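Local coordinates for putative permease protein, ABC transporter (Porphyromonas gingivalis, PDB 3IS6) that probably takes part in transport across the membrane as a putative ABC transporter permease, of which this piece contains a MacB-like periplasmic core domain, at residues A[6-11]-A[153-158]; A[85-88]-A[92-95]. One frame throughout, in Å; residues are numbered along the deposited sequence.

Interaction 1: A[6-11]-A[153-158]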
loop_
_atom_site.group_PDB
_atom_site.type_symbol
_atom_site.label_atom_id
_atom_site.label_comp_id
_atom_site.label_asym_id
_atom_site.label_seq_id
_atom_site.Cartn_x
_atom_site.Cartn_y
_atom_site.Cartn_z
ATOM N N ARG A 6 -15.603 -22.023 19.401
ATOM C CA ARG A 6 -15.152 -21.249 20.499
ATOM C C ARG A 6 -15.622 -19.824 20.487
ATOM O O ARG A 6 -15.751 -19.220 19.465
ATOM C CB ARG A 6 -13.622 -21.298 20.553
ATOM C CG ARG A 6 -12.885 -21.199 19.248
ATOM C CD ARG A 6 -11.359 -21.114 19.470
ATOM N NE ARG A 6 -10.774 -19.862 19.003
ATOM C CZ ARG A 6 -10.445 -19.639 17.744
ATOM N NH1 ARG A 6 -10.654 -20.601 16.843
ATOM N NH2 ARG A 6 -9.924 -18.468 17.390
ATOM N N ASP A 7 -15.868 -19.305 21.666
ATOM C CA ASP A 7 -15.927 -17.901 21.895
ATOM C C ASP A 7 -14.514 -17.350 21.901
ATOM O O ASP A 7 -13.616 -18.000 22.323
ATOM C CB ASP A 7 -16.522 -17.604 23.235
ATOM C CG ASP A 7 -17.903 -18.136 23.391
ATOM O OD1 ASP A 7 -18.703 -18.063 22.473
ATOM O OD2 ASP A 7 -18.174 -18.611 24.484
ATOM N N PHE A 8 -14.371 -16.117 21.468
ATOM C CA PHE A 8 -13.134 -15.403 21.575
ATOM C C PHE A 8 -12.869 -15.106 23.062
ATOM O O PHE A 8 -13.772 -15.099 23.845
ATOM C CB PHE A 8 -13.231 -14.115 20.801
ATOM C CG PHE A 8 -13.313 -14.290 19.318
ATOM C CD1 PHE A 8 -12.511 -15.182 18.657
ATOM C CD2 PHE A 8 -14.177 -13.534 18.580
ATOM C CE1 PHE A 8 -12.579 -15.319 17.311
ATOM C CE2 PHE A 8 -14.247 -13.672 17.245
ATOM C CZ PHE A 8 -13.454 -14.566 16.609
ATOM N N PRO A 9 -11.629 -14.853 23.435
ATOM C CA PRO A 9 -11.330 -14.540 24.826
ATOM C C PRO A 9 -12.007 -13.257 25.278
ATOM O O PRO A 9 -12.003 -12.308 24.574
ATOM C CB PRO A 9 -9.827 -14.343 24.792
ATOM C CG PRO A 9 -9.389 -15.111 23.698
ATOM C CD PRO A 9 -10.404 -15.053 22.673
ATOM N N HIS A 10 -12.616 -13.260 26.446
ATOM C CA HIS A 10 -13.185 -12.066 26.993
ATOM C C HIS A 10 -14.154 -11.383 26.051
ATOM O O HIS A 10 -14.197 -10.193 25.981
ATOM C CB HIS A 10 -12.086 -11.135 27.392
ATOM C CG HIS A 10 -10.973 -11.819 28.098
ATOM N ND1 HIS A 10 -11.117 -12.371 29.343
ATOM C CD2 HIS A 10 -9.703 -12.061 27.726
ATOM C CE1 HIS A 10 -9.986 -12.924 29.709
ATOM N NE2 HIS A 10 -9.112 -12.752 28.744
ATOM N N HIS A 11 -14.945 -12.170 25.347
ATOM C CA HIS A 11 -15.750 -11.678 24.245
ATOM C C HIS A 11 -16.797 -10.694 24.650
ATOM O O HIS A 11 -17.206 -9.865 23.899
ATOM C CB HIS A 11 -16.334 -12.803 23.439
ATOM C CG HIS A 11 -17.469 -13.475 24.100
ATOM N ND1 HIS A 11 -17.298 -14.436 25.059
ATOM C CD2 HIS A 11 -18.797 -13.326 23.946
ATOM C CE1 HIS A 11 -18.476 -14.851 25.468
ATOM N NE2 HIS A 11 -19.400 -14.189 24.814
ATOM N N SER A 153 -18.743 -16.278 11.303
ATOM C CA SER A 153 -18.208 -15.122 11.962
ATOM C C SER A 153 -17.722 -14.081 10.964
ATOM O O SER A 153 -17.278 -14.411 9.919
ATOM C CB SER A 153 -17.097 -15.566 12.904
ATOM O OG SER A 153 -16.311 -14.514 13.313
ATOM N N SER A 154 -17.818 -12.822 11.330
ATOM C CA SER A 154 -17.370 -11.720 10.501
ATOM C C SER A 154 -15.854 -11.716 10.255
ATOM O O SER A 154 -15.399 -11.137 9.334
ATOM C CB SER A 154 -17.814 -10.376 11.062
ATOM O OG SER A 154 -17.398 -10.210 12.362
ATOM N N ILE A 155 -15.104 -12.364 11.113
ATOM C CA ILE A 155 -13.677 -12.371 10.980
ATOM C C ILE A 155 -13.286 -13.598 10.197
ATOM O O ILE A 155 -13.374 -14.671 10.679
ATOM C CB ILE A 155 -13.017 -12.344 12.343
ATOM C CG1 ILE A 155 -13.520 -11.144 13.132
ATOM C CG2 ILE A 155 -11.534 -12.254 12.209
ATOM C CD1 ILE A 155 -12.978 -11.000 14.431
ATOM N N GLN A 156 -12.910 -13.390 8.952
ATOM C CA GLN A 156 -12.578 -14.445 8.028
ATOM C C GLN A 156 -11.239 -14.235 7.331
ATOM O O GLN A 156 -11.000 -13.209 6.785
ATOM C CB GLN A 156 -13.662 -14.557 6.988
ATOM C CG GLN A 156 -15.026 -14.534 7.562
ATOM C CD GLN A 156 -16.100 -14.479 6.516
ATOM O OE1 GLN A 156 -15.855 -14.700 5.359
ATOM N NE2 GLN A 156 -17.304 -14.178 6.934
ATOM N N ALA A 157 -10.364 -15.224 7.398
ATOM C CA ALA A 157 -9.083 -15.203 6.719
ATOM C C ALA A 157 -8.524 -16.606 6.479
ATOM O O ALA A 157 -8.474 -17.382 7.370
ATOM C CB ALA A 157 -8.131 -14.411 7.501
ATOM N N ASP A 158 -8.169 -16.920 5.257
ATOM C CA ASP A 158 -7.250 -17.977 4.897
ATOM C C ASP A 158 -5.769 -17.703 5.175
ATOM O O ASP A 158 -5.040 -18.578 5.497
ATOM C CB ASP A 158 -7.458 -18.406 3.456
ATOM C CG ASP A 158 -8.914 -18.684 3.138
ATOM O OD1 ASP A 158 -9.618 -19.194 4.005
ATOM O OD2 ASP A 158 -9.367 -18.354 2.032
#

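Interaction 2: A[85-88]-A[92-95]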
loop_
_atom_site.group_PDB
_atom_site.type_symbol
_atom_site.label_atom_id
_atom_site.label_comp_id
_atom_site.label_asym_id
_atom_site.label_seq_id
_atom_site.Cartn_x
_atom_site.Cartn_y
_atom_site.Cartn_z
ATOM N N PRO A 85 0.319 -8.528 15.475
ATOM C CA PRO A 85 0.575 -9.680 16.311
ATOM C C PRO A 85 -0.474 -9.788 17.405
ATOM O O PRO A 85 -0.812 -10.846 17.789
ATOM C CB PRO A 85 1.945 -9.378 16.855
ATOM C CG PRO A 85 2.596 -8.742 15.734
ATOM C CD PRO A 85 1.578 -7.891 15.096
ATOM N N ALA A 86 -1.039 -8.678 17.813
ATOM C CA ALA A 86 -2.044 -8.673 18.843
ATOM C C ALA A 86 -3.339 -9.354 18.422
ATOM O O ALA A 86 -4.118 -9.720 19.238
ATOM C CB ALA A 86 -2.288 -7.323 19.296
ATOM N N PHE A 87 -3.529 -9.552 17.142
ATOM C CA PHE A 87 -4.707 -10.212 16.638
ATOM C C PHE A 87 -4.761 -11.586 17.248
ATOM O O PHE A 87 -5.772 -12.067 17.590
ATOM C CB PHE A 87 -4.575 -10.328 15.132
ATOM C CG PHE A 87 -5.693 -11.054 14.445
ATOM C CD1 PHE A 87 -6.787 -10.383 13.991
ATOM C CD2 PHE A 87 -5.617 -12.370 14.183
ATOM C CE1 PHE A 87 -7.771 -11.030 13.338
ATOM C CE2 PHE A 87 -6.602 -12.996 13.525
ATOM C CZ PHE A 87 -7.671 -12.327 13.111
ATOM N N LEU A 88 -3.623 -12.211 17.373
ATOM C CA LEU A 88 -3.561 -13.526 17.927
ATOM C C LEU A 88 -4.021 -13.555 19.369
ATOM O O LEU A 88 -4.645 -14.471 19.767
ATOM C CB LEU A 88 -2.142 -14.063 17.822
ATOM C CG LEU A 88 -1.620 -14.730 16.561
ATOM C CD1 LEU A 88 -2.129 -14.223 15.336
ATOM C CD2 LEU A 88 -0.138 -14.774 16.526
ATOM N N GLY A 92 -7.610 -15.151 20.507
ATOM C CA GLY A 92 -7.220 -16.448 20.975
ATOM C C GLY A 92 -6.849 -17.413 19.875
ATOM O O GLY A 92 -7.297 -18.513 19.869
ATOM N N VAL A 93 -6.043 -16.970 18.936
ATOM C CA VAL A 93 -5.608 -17.796 17.835
ATOM C C VAL A 93 -4.357 -18.559 18.235
ATOM O O VAL A 93 -3.404 -17.981 18.645
ATOM C CB VAL A 93 -5.291 -16.946 16.583
ATOM C CG1 VAL A 93 -4.855 -17.786 15.454
ATOM C CG2 VAL A 93 -6.432 -16.086 16.197
ATOM N N GLU A 94 -4.384 -19.865 18.076
ATOM C CA GLU A 94 -3.281 -20.727 18.413
ATOM C C GLU A 94 -2.637 -21.236 17.145
ATOM O O GLU A 94 -3.307 -21.545 16.208
ATOM C CB GLU A 94 -3.755 -21.928 19.207
ATOM C CG GLU A 94 -4.447 -21.624 20.482
ATOM C CD GLU A 94 -3.514 -21.142 21.575
ATOM O OE1 GLU A 94 -2.326 -21.465 21.552
ATOM O OE2 GLU A 94 -3.975 -20.425 22.480
ATOM N N LEU A 95 -1.329 -21.347 17.140
ATOM C CA LEU A 95 -0.650 -21.930 16.016
ATOM C C LEU A 95 -0.520 -23.426 16.129
ATOM O O LEU A 95 -0.150 -23.943 17.140
ATOM C CB LEU A 95 0.723 -21.308 15.841
ATOM C CG LEU A 95 0.793 -19.817 15.605
ATOM C CD1 LEU A 95 2.165 -19.465 15.310
ATOM C CD2 LEU A 95 -0.095 -19.370 14.491
#

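Interaction 1: A[6-11]-A[153-158]
Phe8 swings CG anti to its carbonyl carbon (chi1 -68°) and Ile155 does the same with CG1 (chi1 -56°), which sends the aromatic ring and the delta methyl toward one another from two loops far apart in sequence. Ile155 then runs fully extended (chi2 -180°), so the methyl at the tip of its long branch, CD1, makes the touch, 4.1 Å from Phe8 CE2. The methyl meets the ring obliquely. At the far end of the ring Phe8 CZ lies 4.4 Å from Ser153 OG, a loose approach; the serine hydroxyl turns instead to its own loop, where Ile155 N gives it a weak bond of 3.3 Å. A second bond within that loop is better formed: Gln156 NE2 donates to Ser153 O at 3.0 Å, close to the amide plane of Gln156 but tilted from the plane of the carbonyl. These two bonds tie Ser153 to Ile155 and Gln156 within the loop. In the 6-11 loop, a type II beta turn runs from Phe8 to His11.

The ring has further company, standing edge-to-face with Phe91 and in a cation-pi pair with Arg228, while Ile155 also leans on Phe91 and on Tyr183 of strand 181-186. Phe8, Ser153 and Ile155 are all buried, and the two loops bury only about 81 Å² between them. The contact is packing between loops: it joins the lead-in to strand 14-23 to the connection between strands 140-146 and 159-162, within a MacB-like periplasmic core domain.

Interaction 2: A[85-88]-A[92-95]
A Schellman motif closes helix 86-90, and this contact is its backbone wrap with the apolar packing beside it. Val93 N reaches back to Leu88 O at 3.0 Å, an N-H...O angle of 155°, arriving in the carbonyl plane on a lone pair. Gly92, the C-prime residue, makes the reversal with a left-handed backbone (phi 54°), a conformation that favours glycine. Its own N comes near Leu88 O as well, but at a poor angle; its bond goes to Asp89 O, completing the motif.

Once past the turn, the chain brings the Val93 side chain back against Phe87 and Leu88 of the helix. Val93 CB sits 4.1 Å from Leu88 CA and 4.3 Å from Leu88 CG, tucked in beside the leucine backbone and the branch point of its side chain. Of the two gamma methyls, CG2, lying anti to the carbonyl carbon of Val93, is the one that meets Phe87, 4.1 Å from CE2. With CG anti to its backbone N (chi1 177°), Phe87 brings CE2 of its ring obliquely to that methyl. Leu88 O is also approached by Arg100 NH2 through a weak hydrogen bond, and Arg100 NH1 binds Val93 O, so one guanidinium group bridges carbonyls from both segments.

Around this cap, Phe87 stands edge-to-face with Phe91, and Leu88 rests on Ala103 and Leu104. The helix leans on strand 54-70 through Ala86 and Phe87, which touch Thr58 and Thr60, and the segment after it leans on Phe146 of strand 140-146 through Val93 and Leu95.

In the fold
Both contacts are buried, with centres about 10 Å apart, and they differ in span and chemistry. Interaction 1 brings together loops 142 residues apart by loose side-chain packing, mostly apolar, its polar bonds staying inside 153-158; interaction 2 is local, joining a helix to its own exit by a backbone bond as well as side chains, and buries more surface. They meet directly: Ile155 CG2 lies 4.0 Å from Phe87 CZ, and Pro9 CD packs against Gly92 N at 3.5 Å. Phe91 connects them further, its ring meeting Phe8 and Phe87 and its carbonyl accepting from Arg6. Helix 86-90 and the turn after it thus pack against both loops of interaction 1.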